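Local coordinates for coenzyme Q-binding protein COQ10 START domain-containing protein (Thermus thermophilus, PDB 2D4R), which is of unknown function but, as a putative member of the START domain superfamily, may bind and carry a lipid or a similar hydrophobic ligand, at residues R8-P13 against E140-A145; E15-L20 against K136-R141; K22-L27 against E64-D69; V92-G97 against R101-L106. All blocks are in the same frame, centred on the assembly; numbering follows the deposited sequence.

Interaction 1. Residues R8-P13 against E140-A145; sequences RYIPAP and ERVLAA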
loop_
_atom_site.group_PDB
_atom_site.type_symbol
_atom_site.label_atom_id
_atom_site.label_comp_id
_atom_site.label_asym_id
_atom_site.label_seq_id
_atom_site.Cartn_x
_atom_site.Cartn_y
_atom_site.Cartn_z
ATOM N N ARG A 8 5.524 5.715 -9.238
ATOM C CA ARG A 8 6.261 6.834 -8.681
ATOM C C ARG A 8 7.767 6.580 -8.707
ATOM O O ARG A 8 8.234 5.476 -8.376
ATOM C CB ARG A 8 5.787 7.096 -7.249
ATOM C CG ARG A 8 6.286 8.394 -6.636
ATOM C CD ARG A 8 5.495 8.711 -5.389
ATOM N NE ARG A 8 5.937 9.928 -4.722
ATOM C CZ ARG A 8 5.505 11.145 -5.031
ATOM N NH1 ARG A 8 5.957 12.201 -4.364
ATOM N NH2 ARG A 8 4.630 11.309 -6.013
ATOM N N TYR A 9 8.521 7.607 -9.108
ATOM C CA TYR A 9 9.978 7.526 -9.142
ATOM C C TYR A 9 10.580 8.003 -7.824
ATOM O O TYR A 9 10.264 9.096 -7.350
ATOM C CB TYR A 9 10.540 8.372 -10.289
ATOM C CG TYR A 9 12.043 8.468 -10.251
ATOM C CD1 TYR A 9 12.834 7.406 -10.690
ATOM C CD2 TYR A 9 12.679 9.590 -9.707
ATOM C CE1 TYR A 9 14.220 7.449 -10.577
ATOM C CE2 TYR A 9 14.068 9.643 -9.594
ATOM C CZ TYR A 9 14.831 8.566 -10.028
ATOM O OH TYR A 9 16.197 8.584 -9.884
ATOM N N ILE A 10 11.447 7.182 -7.236
ATOM C CA ILE A 10 12.118 7.560 -5.994
ATOM C C ILE A 10 13.645 7.539 -6.131
ATOM O O ILE A 10 14.239 6.530 -6.497
ATOM C CB ILE A 10 11.678 6.640 -4.836
ATOM C CG1 ILE A 10 10.191 6.886 -4.537
ATOM C CG2 ILE A 10 12.526 6.899 -3.593
ATOM C CD1 ILE A 10 9.592 5.979 -3.469
ATOM N N PRO A 11 14.296 8.672 -5.844
ATOM C CA PRO A 11 15.756 8.782 -5.938
ATOM C C PRO A 11 16.521 7.987 -4.873
ATOM O O PRO A 11 17.025 8.550 -3.906
ATOM C CB PRO A 11 16.005 10.282 -5.832
ATOM C CG PRO A 11 14.816 10.809 -5.104
ATOM C CD PRO A 11 13.664 9.963 -5.520
ATOM N N ALA A 12 16.606 6.674 -5.075
ATOM C CA ALA A 12 17.318 5.782 -4.165
ATOM C C ALA A 12 17.329 4.389 -4.787
ATOM O O ALA A 12 16.406 4.026 -5.506
ATOM C CB ALA A 12 16.634 5.760 -2.810
ATOM N N PRO A 13 18.377 3.594 -4.523
ATOM C CA PRO A 13 18.442 2.250 -5.098
ATOM C C PRO A 13 17.277 1.364 -4.703
ATOM O O PRO A 13 16.847 1.352 -3.550
ATOM C CB PRO A 13 19.777 1.699 -4.602
ATOM C CG PRO A 13 20.079 2.484 -3.389
ATOM C CD PRO A 13 19.501 3.853 -3.610
ATOM N N GLU A 140 8.702 9.998 0.980
ATOM C CA GLU A 140 9.043 10.832 2.112
ATOM C C GLU A 140 9.714 10.035 3.216
ATOM O O GLU A 140 10.394 10.599 4.076
ATOM C CB GLU A 140 7.784 11.513 2.642
ATOM C CG GLU A 140 7.167 12.482 1.643
ATOM C CD GLU A 140 5.945 13.182 2.195
ATOM O OE1 GLU A 140 5.186 12.527 2.940
ATOM O OE2 GLU A 140 5.744 14.381 1.887
ATOM N N ARG A 141 9.514 8.722 3.197
ATOM C CA ARG A 141 10.184 7.860 4.158
ATOM C C ARG A 141 11.635 7.772 3.724
ATOM O O ARG A 141 12.551 7.924 4.529
ATOM C CB ARG A 141 9.562 6.461 4.148
ATOM C CG ARG A 141 9.414 5.792 5.505
ATOM C CD ARG A 141 10.660 5.874 6.358
ATOM N NE ARG A 141 10.892 4.641 7.117
ATOM C CZ ARG A 141 11.779 4.520 8.107
ATOM N NH1 ARG A 141 12.520 5.558 8.470
ATOM N NH2 ARG A 141 11.944 3.359 8.726
ATOM N N VAL A 142 11.827 7.536 2.431
ATOM C CA VAL A 142 13.140 7.226 1.888
ATOM C C VAL A 142 14.055 8.438 1.999
ATOM O O VAL A 142 15.244 8.294 2.285
ATOM C CB VAL A 142 13.041 6.760 0.401
ATOM C CG1 VAL A 142 14.414 6.492 -0.164
ATOM C CG2 VAL A 142 12.204 5.494 0.308
ATOM N N LEU A 143 13.497 9.629 1.791
ATOM C CA LEU A 143 14.209 10.879 2.048
ATOM C C LEU A 143 14.537 11.071 3.533
ATOM O O LEU A 143 15.657 11.436 3.879
ATOM C CB LEU A 143 13.387 12.064 1.549
ATOM C CG LEU A 143 13.796 13.445 2.064
ATOM C CD1 LEU A 143 15.247 13.718 1.694
ATOM C CD2 LEU A 143 12.876 14.507 1.467
ATOM N N ALA A 144 13.566 10.817 4.406
ATOM C CA ALA A 144 13.787 10.957 5.843
ATOM C C ALA A 144 14.914 10.047 6.310
ATOM O O ALA A 144 15.846 10.496 6.977
ATOM C CB ALA A 144 12.531 10.621 6.605
ATOM N N ALA A 145 14.827 8.767 5.967
ATOM C CA ALA A 145 15.831 7.806 6.396
ATOM C C ALA A 145 17.183 7.988 5.684
ATOM O O ALA A 145 18.169 7.365 6.052
ATOM C CB ALA A 145 15.314 6.406 6.180
#

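Interaction 2. Residues E15-L20 against K136-R141; sequences ERVYRL and KGLEER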
loop_
_atom_site.group_PDB
_atom_site.type_symbol
_atom_site.label_atom_id
_atom_site.label_comp_id
_atom_site.label_asym_id
_atom_site.label_seq_id
_atom_site.Cartn_x
_atom_site.Cartn_y
_atom_site.Cartn_z
ATOM N N GLU A 15 16.869 -1.617 -3.838
ATOM C CA GLU A 15 16.985 -2.448 -2.649
ATOM C C GLU A 15 16.644 -1.633 -1.407
ATOM O O GLU A 15 16.047 -2.145 -0.457
ATOM C CB GLU A 15 18.400 -3.019 -2.519
ATOM C CG GLU A 15 18.553 -3.936 -1.303
ATOM C CD GLU A 15 19.376 -5.184 -1.584
ATOM O OE1 GLU A 15 20.396 -5.085 -2.306
ATOM O OE2 GLU A 15 19.002 -6.265 -1.075
ATOM N N ARG A 16 17.023 -0.358 -1.422
ATOM C CA ARG A 16 16.795 0.508 -0.276
ATOM C C ARG A 16 15.321 0.904 -0.205
ATOM O O ARG A 16 14.717 0.857 0.859
ATOM C CB ARG A 16 17.675 1.756 -0.375
ATOM C CG ARG A 16 17.587 2.715 0.820
ATOM C CD ARG A 16 18.625 3.844 0.674
ATOM N NE ARG A 16 19.933 3.300 0.310
ATOM C CZ ARG A 16 20.880 3.962 -0.347
ATOM N NH1 ARG A 16 22.029 3.363 -0.616
ATOM N NH2 ARG A 16 20.690 5.219 -0.734
ATOM N N VAL A 17 14.743 1.278 -1.342
ATOM C CA VAL A 17 13.329 1.628 -1.392
ATOM C C VAL A 17 12.481 0.416 -0.990
ATOM O O VAL A 17 11.516 0.539 -0.238
ATOM C CB VAL A 17 12.923 2.112 -2.812
ATOM C CG1 VAL A 17 11.443 2.528 -2.841
ATOM C CG2 VAL A 17 13.815 3.288 -3.233
ATOM N N TYR A 18 12.869 -0.758 -1.474
ATOM C CA TYR A 18 12.166 -1.977 -1.143
ATOM C C TYR A 18 12.203 -2.220 0.363
ATOM O O TYR A 18 11.176 -2.526 0.963
ATOM C CB TYR A 18 12.793 -3.154 -1.892
ATOM C CG TYR A 18 12.334 -4.519 -1.427
ATOM C CD1 TYR A 18 13.087 -5.254 -0.518
ATOM C CD2 TYR A 18 11.159 -5.087 -1.914
ATOM C CE1 TYR A 18 12.685 -6.524 -0.110
ATOM C CE2 TYR A 18 10.749 -6.350 -1.512
ATOM C CZ TYR A 18 11.514 -7.063 -0.613
ATOM O OH TYR A 18 11.114 -8.317 -0.218
ATOM N N ARG A 19 13.377 -2.080 0.978
ATOM C CA ARG A 19 13.525 -2.405 2.407
ATOM C C ARG A 19 12.763 -1.439 3.304
ATOM O O ARG A 19 12.221 -1.831 4.328
ATOM C CB ARG A 19 14.998 -2.412 2.832
ATOM C CG ARG A 19 15.644 -3.802 2.924
ATOM C CD ARG A 19 14.955 -4.702 3.968
ATOM N NE ARG A 19 15.791 -4.974 5.144
ATOM C CZ ARG A 19 15.497 -5.864 6.096
ATOM N NH1 ARG A 19 16.321 -6.035 7.122
ATOM N NH2 ARG A 19 14.386 -6.588 6.022
ATOM N N LEU A 20 12.731 -0.173 2.912
ATOM C CA LEU A 20 11.997 0.838 3.654
ATOM C C LEU A 20 10.485 0.679 3.536
ATOM O O LEU A 20 9.744 1.064 4.443
ATOM C CB LEU A 20 12.398 2.226 3.173
ATOM C CG LEU A 20 13.799 2.644 3.593
ATOM C CD1 LEU A 20 14.209 3.895 2.833
ATOM C CD2 LEU A 20 13.810 2.870 5.105
ATOM N N LYS A 136 3.693 8.405 -2.352
ATOM C CA LYS A 136 4.299 9.690 -2.042
ATOM C C LYS A 136 4.790 9.659 -0.595
ATOM O O LYS A 136 5.804 10.265 -0.259
ATOM C CB LYS A 136 3.271 10.814 -2.246
ATOM C CG LYS A 136 3.821 12.217 -2.061
ATOM C CD LYS A 136 3.656 12.688 -0.618
ATOM C CE LYS A 136 4.025 14.149 -0.493
ATOM N NZ LYS A 136 3.335 14.950 -1.539
ATOM N N GLY A 137 4.066 8.936 0.253
ATOM C CA GLY A 137 4.509 8.741 1.617
ATOM C C GLY A 137 5.767 7.890 1.698
ATOM O O GLY A 137 6.591 8.093 2.586
ATOM N N LEU A 138 5.926 6.939 0.781
ATOM C CA LEU A 138 7.148 6.128 0.751
ATOM C C LEU A 138 8.333 6.978 0.284
ATOM O O LEU A 138 9.443 6.828 0.795
ATOM C CB LEU A 138 6.972 4.885 -0.153
ATOM C CG LEU A 138 8.235 4.132 -0.607
ATOM C CD1 LEU A 138 9.029 3.691 0.607
ATOM C CD2 LEU A 138 7.866 2.923 -1.463
ATOM N N GLU A 139 8.080 7.884 -0.660
ATOM C CA GLU A 139 9.076 8.864 -1.102
ATOM C C GLU A 139 9.616 9.605 0.103
ATOM O O GLU A 139 10.823 9.811 0.243
ATOM C CB GLU A 139 8.437 9.878 -2.050
ATOM C CG GLU A 139 8.958 9.854 -3.469
ATOM C CD GLU A 139 9.984 10.938 -3.740
ATOM O OE1 GLU A 139 9.834 11.674 -4.739
ATOM O OE2 GLU A 139 10.947 11.050 -2.957
ATOM N N GLU A 140 8.702 9.998 0.980
ATOM C CA GLU A 140 9.043 10.832 2.112
ATOM C C GLU A 140 9.714 10.035 3.216
ATOM O O GLU A 140 10.394 10.599 4.076
ATOM C CB GLU A 140 7.784 11.513 2.642
ATOM C CG GLU A 140 7.167 12.482 1.643
ATOM C CD GLU A 140 5.945 13.182 2.195
ATOM O OE1 GLU A 140 5.186 12.527 2.940
ATOM O OE2 GLU A 140 5.744 14.381 1.887
ATOM N N ARG A 141 9.514 8.722 3.197
ATOM C CA ARG A 141 10.184 7.860 4.158
ATOM C C ARG A 141 11.635 7.772 3.724
ATOM O O ARG A 141 12.551 7.924 4.529
ATOM C CB ARG A 141 9.562 6.461 4.148
ATOM C CG ARG A 141 9.414 5.792 5.505
ATOM C CD ARG A 141 10.660 5.874 6.358
ATOM N NE ARG A 141 10.892 4.641 7.117
ATOM C CZ ARG A 141 11.779 4.520 8.107
ATOM N NH1 ARG A 141 12.520 5.558 8.470
ATOM N NH2 ARG A 141 11.944 3.359 8.726
HETATM O O HOH W 1 9.656 2.029 6.749
#

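Interaction 3. Residues K22-L27 against E64-D69; sequences KDLEGL and EEEEWD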
loop_
_atom_site.group_PDB
_atom_site.type_symbol
_atom_site.label_atom_id
_atom_site.label_comp_id
_atom_site.label_asym_id
_atom_site.label_seq_id
_atom_site.Cartn_x
_atom_site.Cartn_y
_atom_site.Cartn_z
ATOM N N LYS A 22 9.140 -2.269 3.318
ATOM C CA LYS A 22 8.872 -3.525 4.002
ATOM C C LYS A 22 8.705 -3.303 5.496
ATOM O O LYS A 22 7.980 -4.034 6.165
ATOM C CB LYS A 22 10.008 -4.509 3.747
ATOM C CG LYS A 22 9.813 -5.856 4.404
ATOM C CD LYS A 22 11.055 -6.699 4.261
ATOM C CE LYS A 22 10.986 -7.924 5.140
ATOM N NZ LYS A 22 12.130 -8.823 4.855
ATOM N N ASP A 23 9.383 -2.287 6.014
ATOM C CA ASP A 23 9.223 -1.883 7.404
ATOM C C ASP A 23 7.992 -1.003 7.492
ATOM O O ASP A 23 8.100 0.233 7.566
ATOM C CB ASP A 23 10.450 -1.101 7.876
ATOM C CG ASP A 23 10.249 -0.464 9.249
ATOM O OD1 ASP A 23 9.394 -0.944 10.020
ATOM O OD2 ASP A 23 10.953 0.517 9.552
ATOM N N LEU A 24 6.828 -1.653 7.477
ATOM C CA LEU A 24 5.554 -0.953 7.393
ATOM C C LEU A 24 5.381 0.010 8.560
ATOM O O LEU A 24 4.861 1.113 8.398
ATOM C CB LEU A 24 4.398 -1.952 7.391
ATOM C CG LEU A 24 4.384 -2.984 6.269
ATOM C CD1 LEU A 24 3.259 -3.991 6.487
ATOM C CD2 LEU A 24 4.210 -2.275 4.971
ATOM N N GLU A 25 5.822 -0.401 9.740
ATOM C CA GLU A 25 5.585 0.417 10.906
ATOM C C GLU A 25 6.436 1.681 10.864
ATOM O O GLU A 25 5.999 2.739 11.321
ATOM C CB GLU A 25 5.846 -0.400 12.160
ATOM C CG GLU A 25 4.882 -1.563 12.275
ATOM C CD GLU A 25 4.821 -2.125 13.668
ATOM O OE1 GLU A 25 5.852 -2.058 14.362
ATOM O OE2 GLU A 25 3.748 -2.631 14.065
ATOM N N GLY A 26 7.634 1.576 10.289
ATOM C CA GLY A 26 8.442 2.753 10.051
ATOM C C GLY A 26 7.879 3.618 8.935
ATOM O O GLY A 26 8.133 4.818 8.875
ATOM N N LEU A 27 7.110 3.007 8.041
ATOM C CA LEU A 27 6.530 3.726 6.912
ATOM C C LEU A 27 5.299 4.495 7.382
ATOM O O LEU A 27 4.977 5.557 6.851
ATOM C CB LEU A 27 6.124 2.740 5.814
ATOM C CG LEU A 27 6.256 3.129 4.336
ATOM C CD1 LEU A 27 5.647 2.026 3.483
ATOM C CD2 LEU A 27 5.574 4.436 4.054
ATOM N N GLU A 64 -4.308 -7.503 6.558
ATOM C CA GLU A 64 -3.606 -7.663 5.294
ATOM C C GLU A 64 -2.454 -8.631 5.459
ATOM O O GLU A 64 -1.684 -8.537 6.408
ATOM C CB GLU A 64 -3.075 -6.314 4.802
ATOM C CG GLU A 64 -2.538 -6.340 3.373
ATOM C CD GLU A 64 -2.051 -4.981 2.909
ATOM O OE1 GLU A 64 -0.824 -4.771 2.849
ATOM O OE2 GLU A 64 -2.899 -4.121 2.612
ATOM N N GLU A 65 -2.348 -9.563 4.527
ATOM C CA GLU A 65 -1.217 -10.469 4.487
ATOM C C GLU A 65 -0.317 -10.040 3.327
ATOM O O GLU A 65 -0.763 -9.918 2.183
ATOM C CB GLU A 65 -1.702 -11.928 4.305
ATOM C CG GLU A 65 -2.701 -12.406 5.401
ATOM C CD GLU A 65 -2.974 -13.926 5.419
ATOM O OE1 GLU A 65 -2.898 -14.584 4.360
ATOM O OE2 GLU A 65 -3.280 -14.467 6.507
ATOM N N GLU A 66 0.949 -9.786 3.627
ATOM C CA GLU A 66 1.911 -9.516 2.570
ATOM C C GLU A 66 3.011 -10.564 2.517
ATOM O O GLU A 66 3.564 -10.972 3.539
ATOM C CB GLU A 66 2.519 -8.113 2.721
ATOM C CG GLU A 66 2.828 -7.696 4.130
ATOM C CD GLU A 66 1.740 -6.825 4.720
ATOM O OE1 GLU A 66 1.488 -6.928 5.938
ATOM O OE2 GLU A 66 1.135 -6.036 3.963
ATOM N N GLU A 67 3.303 -11.009 1.302
ATOM C CA GLU A 67 4.384 -11.942 1.049
ATOM C C GLU A 67 5.493 -11.134 0.401
ATOM O O GLU A 67 5.274 -10.473 -0.631
ATOM C CB GLU A 67 3.913 -13.049 0.103
ATOM C CG GLU A 67 4.835 -14.249 0.012
ATOM C CD GLU A 67 4.453 -15.194 -1.123
ATOM O OE1 GLU A 67 4.108 -14.706 -2.229
ATOM O OE2 GLU A 67 4.498 -16.424 -0.909
ATOM N N TRP A 68 6.672 -11.184 1.020
ATOM C CA TRP A 68 7.809 -10.375 0.611
ATOM C C TRP A 68 8.799 -11.220 -0.182
ATOM O O TRP A 68 9.233 -12.281 0.276
ATOM C CB TRP A 68 8.489 -9.770 1.848
ATOM C CG TRP A 68 7.623 -8.761 2.575
ATOM C CD1 TRP A 68 6.902 -8.969 3.713
ATOM C CD2 TRP A 68 7.364 -7.406 2.182
ATOM N NE1 TRP A 68 6.208 -7.836 4.056
ATOM C CE2 TRP A 68 6.472 -6.859 3.136
ATOM C CE3 TRP A 68 7.797 -6.598 1.115
ATOM C CZ2 TRP A 68 6.003 -5.539 3.059
ATOM C CZ3 TRP A 68 7.328 -5.283 1.037
ATOM C CH2 TRP A 68 6.438 -4.769 2.009
ATOM N N ASP A 69 9.145 -10.746 -1.373
ATOM C CA ASP A 69 10.128 -11.408 -2.195
ATOM C C ASP A 69 11.449 -10.623 -2.193
ATOM O O ASP A 69 11.683 -9.759 -3.044
ATOM C CB ASP A 69 9.586 -11.549 -3.612
ATOM C CG ASP A 69 10.479 -12.376 -4.488
ATOM O OD1 ASP A 69 11.672 -12.518 -4.151
ATOM O OD2 ASP A 69 9.992 -12.882 -5.515
#

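Interaction 4. Residues V92-G97 against R101-L106; sequences VFLPEG and RVVLTL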
loop_
_atom_site.group_PDB
_atom_site.type_symbol
_atom_site.label_atom_id
_atom_site.label_comp_id
_atom_site.label_asym_id
_atom_site.label_seq_id
_atom_site.Cartn_x
_atom_site.Cartn_y
_atom_site.Cartn_z
ATOM N N VAL A 92 5.996 -3.467 -6.637
ATOM C CA VAL A 92 7.231 -3.859 -7.311
ATOM C C VAL A 92 8.177 -2.670 -7.430
ATOM O O VAL A 92 7.747 -1.522 -7.566
ATOM C CB VAL A 92 6.963 -4.443 -8.740
ATOM C CG1 VAL A 92 6.106 -5.718 -8.630
ATOM C CG2 VAL A 92 6.275 -3.381 -9.640
ATOM N N PHE A 93 9.469 -2.958 -7.359
ATOM C CA PHE A 93 10.468 -1.914 -7.296
ATOM C C PHE A 93 11.449 -2.126 -8.432
ATOM O O PHE A 93 12.252 -3.055 -8.428
ATOM C CB PHE A 93 11.163 -1.947 -5.932
ATOM C CG PHE A 93 10.202 -1.848 -4.773
ATOM C CD1 PHE A 93 9.366 -2.919 -4.453
ATOM C CD2 PHE A 93 10.109 -0.680 -4.020
ATOM C CE1 PHE A 93 8.456 -2.824 -3.409
ATOM C CE2 PHE A 93 9.202 -0.577 -2.976
ATOM C CZ PHE A 93 8.369 -1.652 -2.668
ATOM N N LEU A 94 11.357 -1.252 -9.419
ATOM C CA LEU A 94 12.082 -1.434 -10.666
ATOM C C LEU A 94 13.236 -0.445 -10.779
ATOM O O LEU A 94 13.124 0.702 -10.336
ATOM C CB LEU A 94 11.132 -1.228 -11.844
ATOM C CG LEU A 94 9.803 -1.989 -11.812
ATOM C CD1 LEU A 94 8.892 -1.465 -12.928
ATOM C CD2 LEU A 94 10.058 -3.482 -11.971
ATOM N N PRO A 95 14.356 -0.875 -11.384
ATOM C CA PRO A 95 15.498 0.031 -11.529
ATOM C C PRO A 95 15.175 1.092 -12.563
ATOM O O PRO A 95 14.745 0.773 -13.666
ATOM C CB PRO A 95 16.635 -0.888 -11.972
ATOM C CG PRO A 95 15.955 -2.035 -12.619
ATOM C CD PRO A 95 14.661 -2.228 -11.881
ATOM N N GLU A 96 15.355 2.351 -12.183
ATOM C CA GLU A 96 15.238 3.473 -13.104
ATOM C C GLU A 96 16.343 4.480 -12.780
ATOM O O GLU A 96 16.122 5.443 -12.050
ATOM C CB GLU A 96 13.870 4.130 -12.953
ATOM C CG GLU A 96 13.622 5.284 -13.915
ATOM C CD GLU A 96 12.149 5.605 -14.038
ATOM O OE1 GLU A 96 11.746 6.697 -13.593
ATOM O OE2 GLU A 96 11.392 4.762 -14.574
ATOM N N GLY A 97 17.534 4.244 -13.324
ATOM C CA GLY A 97 18.697 5.020 -12.928
ATOM C C GLY A 97 19.240 4.513 -11.606
ATOM O O GLY A 97 18.970 3.376 -11.225
ATOM N N ARG A 101 11.749 3.026 -9.856
ATOM C CA ARG A 101 10.369 3.204 -10.273
ATOM C C ARG A 101 9.498 2.231 -9.479
ATOM O O ARG A 101 9.536 1.010 -9.700
ATOM C CB ARG A 101 10.224 2.941 -11.769
ATOM C CG ARG A 101 8.798 3.118 -12.260
ATOM C CD ARG A 101 8.718 4.059 -13.438
ATOM N NE ARG A 101 7.645 5.031 -13.266
ATOM C CZ ARG A 101 7.833 6.303 -12.927
ATOM N NH1 ARG A 101 6.793 7.119 -12.790
ATOM N NH2 ARG A 101 9.063 6.766 -12.734
ATOM N N VAL A 102 8.728 2.774 -8.541
ATOM C CA VAL A 102 7.854 1.957 -7.717
ATOM C C VAL A 102 6.472 1.863 -8.349
ATOM O O VAL A 102 5.865 2.882 -8.699
ATOM C CB VAL A 102 7.738 2.530 -6.283
ATOM C CG1 VAL A 102 6.823 1.658 -5.439
ATOM C CG2 VAL A 102 9.114 2.583 -5.635
ATOM N N VAL A 103 5.990 0.633 -8.506
ATOM C CA VAL A 103 4.673 0.398 -9.084
ATOM C C VAL A 103 3.756 -0.318 -8.099
ATOM O O VAL A 103 4.074 -1.397 -7.605
ATOM C CB VAL A 103 4.765 -0.449 -10.360
ATOM C CG1 VAL A 103 3.405 -0.495 -11.045
ATOM C CG2 VAL A 103 5.839 0.113 -11.276
ATOM N N LEU A 104 2.614 0.296 -7.824
ATOM C CA LEU A 104 1.664 -0.253 -6.868
ATOM C C LEU A 104 0.329 -0.545 -7.542
ATOM O O LEU A 104 -0.339 0.359 -8.044
ATOM C CB LEU A 104 1.455 0.727 -5.709
ATOM C CG LEU A 104 0.399 0.359 -4.668
ATOM C CD1 LEU A 104 0.661 -1.039 -4.143
ATOM C CD2 LEU A 104 0.425 1.379 -3.534
ATOM N N THR A 105 -0.060 -1.812 -7.533
ATOM C CA THR A 105 -1.271 -2.250 -8.205
ATOM C C THR A 105 -2.231 -2.817 -7.166
ATOM O O THR A 105 -1.849 -3.682 -6.362
ATOM C CB THR A 105 -0.935 -3.356 -9.222
ATOM O OG1 THR A 105 0.203 -2.954 -9.987
ATOM C CG2 THR A 105 -2.106 -3.618 -10.149
ATOM N N LEU A 106 -3.476 -2.348 -7.199
ATOM C CA LEU A 106 -4.469 -2.696 -6.184
ATOM C C LEU A 106 -5.826 -3.084 -6.784
ATOM O O LEU A 106 -6.519 -2.262 -7.384
ATOM C CB LEU A 106 -4.651 -1.520 -5.221
ATOM C CG LEU A 106 -5.736 -1.634 -4.148
ATOM C CD1 LEU A 106 -5.537 -2.878 -3.295
ATOM C CD2 LEU A 106 -5.702 -0.391 -3.297
#

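Interaction 1. Residues R8-P13 against E140-A145
Val142 of the C-terminal helix meets Ile10 and Ala12 through apolar side-chain atoms, chiefly methyl groups. The contact is small and wholly apolar. CG1 of Val142 does most of the touching. It lies 3.5 Å from Ala12 CB and 3.9 Å from Ile10 CG2, and so bridges the two residues. Val142 CB is close to the same Ile10 methyl, and the two side chains cross obliquely. Ile10 CG2 is anti to its backbone N, while CG1 is turned beside that N (chi1 -67°). This leaves CG2 as the branch that faces Val142.

No hydrogen bond crosses between the two segments. Arg8 and Ile10 pair instead with Val102 and Thr100 of strand 100-109. Ala144 N bonds to Glu140 O at 3.2 Å in the helix. Ala12 N gives a weak bond to Ile10 O, which closes an inverse gamma turn centred on Pro11. That turn brings Ala12 CB round to the helix after the strand has ended. Pro13 then stands at the N-cap of helix 14-22.

Val17 of that helix also touches Ile10 and Ala12, and Leu20 touches Val142. The arrangement belongs to the helix-grip fold of START and Bet v 1-like proteins, in which the long C-terminal helix packs against the curved antiparallel sheet.

Interaction 2. Residues E15-L20 against K136-R141
The guanidinium of Arg141 carries Leu20 CD2 over one face, 3.8 Å above its plane and offset toward the rim. The methyl is nearly equidistant from NE, CZ and NH2, so it meets the flat group rather than a single atom. A water lies at the edge of the guanidinium, in its plane. It accepts from Arg141 NE at 2.9 Å and donates to Leu20 O at 2.5 Å, and thus links the arginine to the backbone of the other helix. Arg141 bends at chi2 (-47°) and again at chi3, which turns one face of its flat group to Leu20. The two side chains cross at about a right angle. Asp23 makes a salt bridge with Arg141 NH2 and gives the guanidinium a second hold besides the water.

The rest of the contact is apolar. Leu138 CD2 touches Val17 CG1 at 3.9 Å, again with the side chains at about a right angle. The other methyl, Leu138 CD1, lies 4.1 Å from Val17 O. No direct hydrogen bond joins the segments.

The helix segments cross at 109°, with their axes 10.2 Å apart at closest approach. Val17 and Leu138 both reach Ile10 of strand 3-10 and Phe93 of strand 86-95. The two helices therefore meet over the sheet, while Arg141 turns to the short helix 24-27.

Interaction 3. Residues K22-L27 against E64-D69
Lys22 holds CG anti to its backbone N (chi1 -179°) and runs extended beyond it, which lays the start of the chain across the Trp68 indole. Trp68 has CG beside its own backbone N (chi1 -66°), and its ring reaches from the strand to meet the lysine. Lys22 CG sits 3.7 Å from the centroid of the six-membered ring, 15° off the normal, a CH-pi contact over the face. Lys22 CA lies over the same face, 3.4 Å from Trp68 CH2. A serine in place of Trp68 would probably leave the Lys22 chain without its aromatic floor and open a gap beside Leu24.

Leu24 CD2 meets the ring at its edge, 4.2 Å from Trp68 CZ2. Its other methyl, CD1, is 3.5 Å from Glu66 OE1. The Glu66 carboxylate meets Leu24 from the opposite direction. Ser49 and Thr47 hydrogen-bond to Glu66 OE1 and satisfy this buried oxygen.

Asp23 is the N-cap of helix 24-27. Gly26 N bonds to its OD1 at 3.1 Å, from above the carboxylate plane. Here the end of helix 14-22 and the short helix 24-27 pack on strand 58-69, consistent with the helix-grip fold of the Bet v 1-like clan.

Interaction 4. Residues V92-G97 against R101-L106
Strands 86-95 and 100-109 form a beta hairpin, and this contact covers the part near its turn. Val92 and Val103 make an antiparallel hydrogen-bonded pair. Val103 N reaches Val92 O at 2.9 Å and an N-H...O angle of 174°, and Val92 N bonds back to Val103 O at 3.0 Å. Leu94 and Arg101 form a second such pair, with Arg101 N to Leu94 O at 2.7 Å. In the return bond, Leu94 N stands well above the carbonyl plane of Arg101, 37° out of it. Phe93 and Val102 are the non-hydrogen-bonded pair between them.

The hairpin supplies two neighbouring strands of the seven-stranded antiparallel sheet, and its two faces differ. Phe93 and Val102 lie side by side on the face toward the helices, with Phe93 CD2 3.8 Å from Val102 CG2. Val17 of helix 14-22 touches both. Val92, Leu94, Arg101 and Val103 are on the other face. There Leu94 CD1 packs on Val103 CG2 at 3.8 Å.

Glu96 and Arg101 lie side by side, their flat groups only 12° apart. Glu96 OE1 meets the edge of the guanidinium, 2.8 Å from Arg101 NH2, a salt bridge whose hydrogen bond is weak. A leucine in place of Arg101 would probably leave the Glu96 carboxylate without this opposite charge. Tyr9 of strand 3-10 touches both residues.

How the interactions relate
Interactions 1 and 2 lie closest, with centres about 5 Å apart, and share Glu140 and Arg141 of helix 120-144. Strand 3-10 and helix 14-22, which supply their other halves, follow each other in the chain. Interaction 3 is about 11 Å from interaction 2 and is tied to it by the Asp23-Arg141 salt bridge. Interaction 4 is also about 11 Å from interaction 2, where Val17 packs on Phe93 and Val102. Interactions 3 and 4 do not touch but reach the same sheet. They come in series along the chain, nested inside the loops closed by interactions 1 and 2. The C-terminal helix thus returns to the chain's beginning and closes the fold over the sheet.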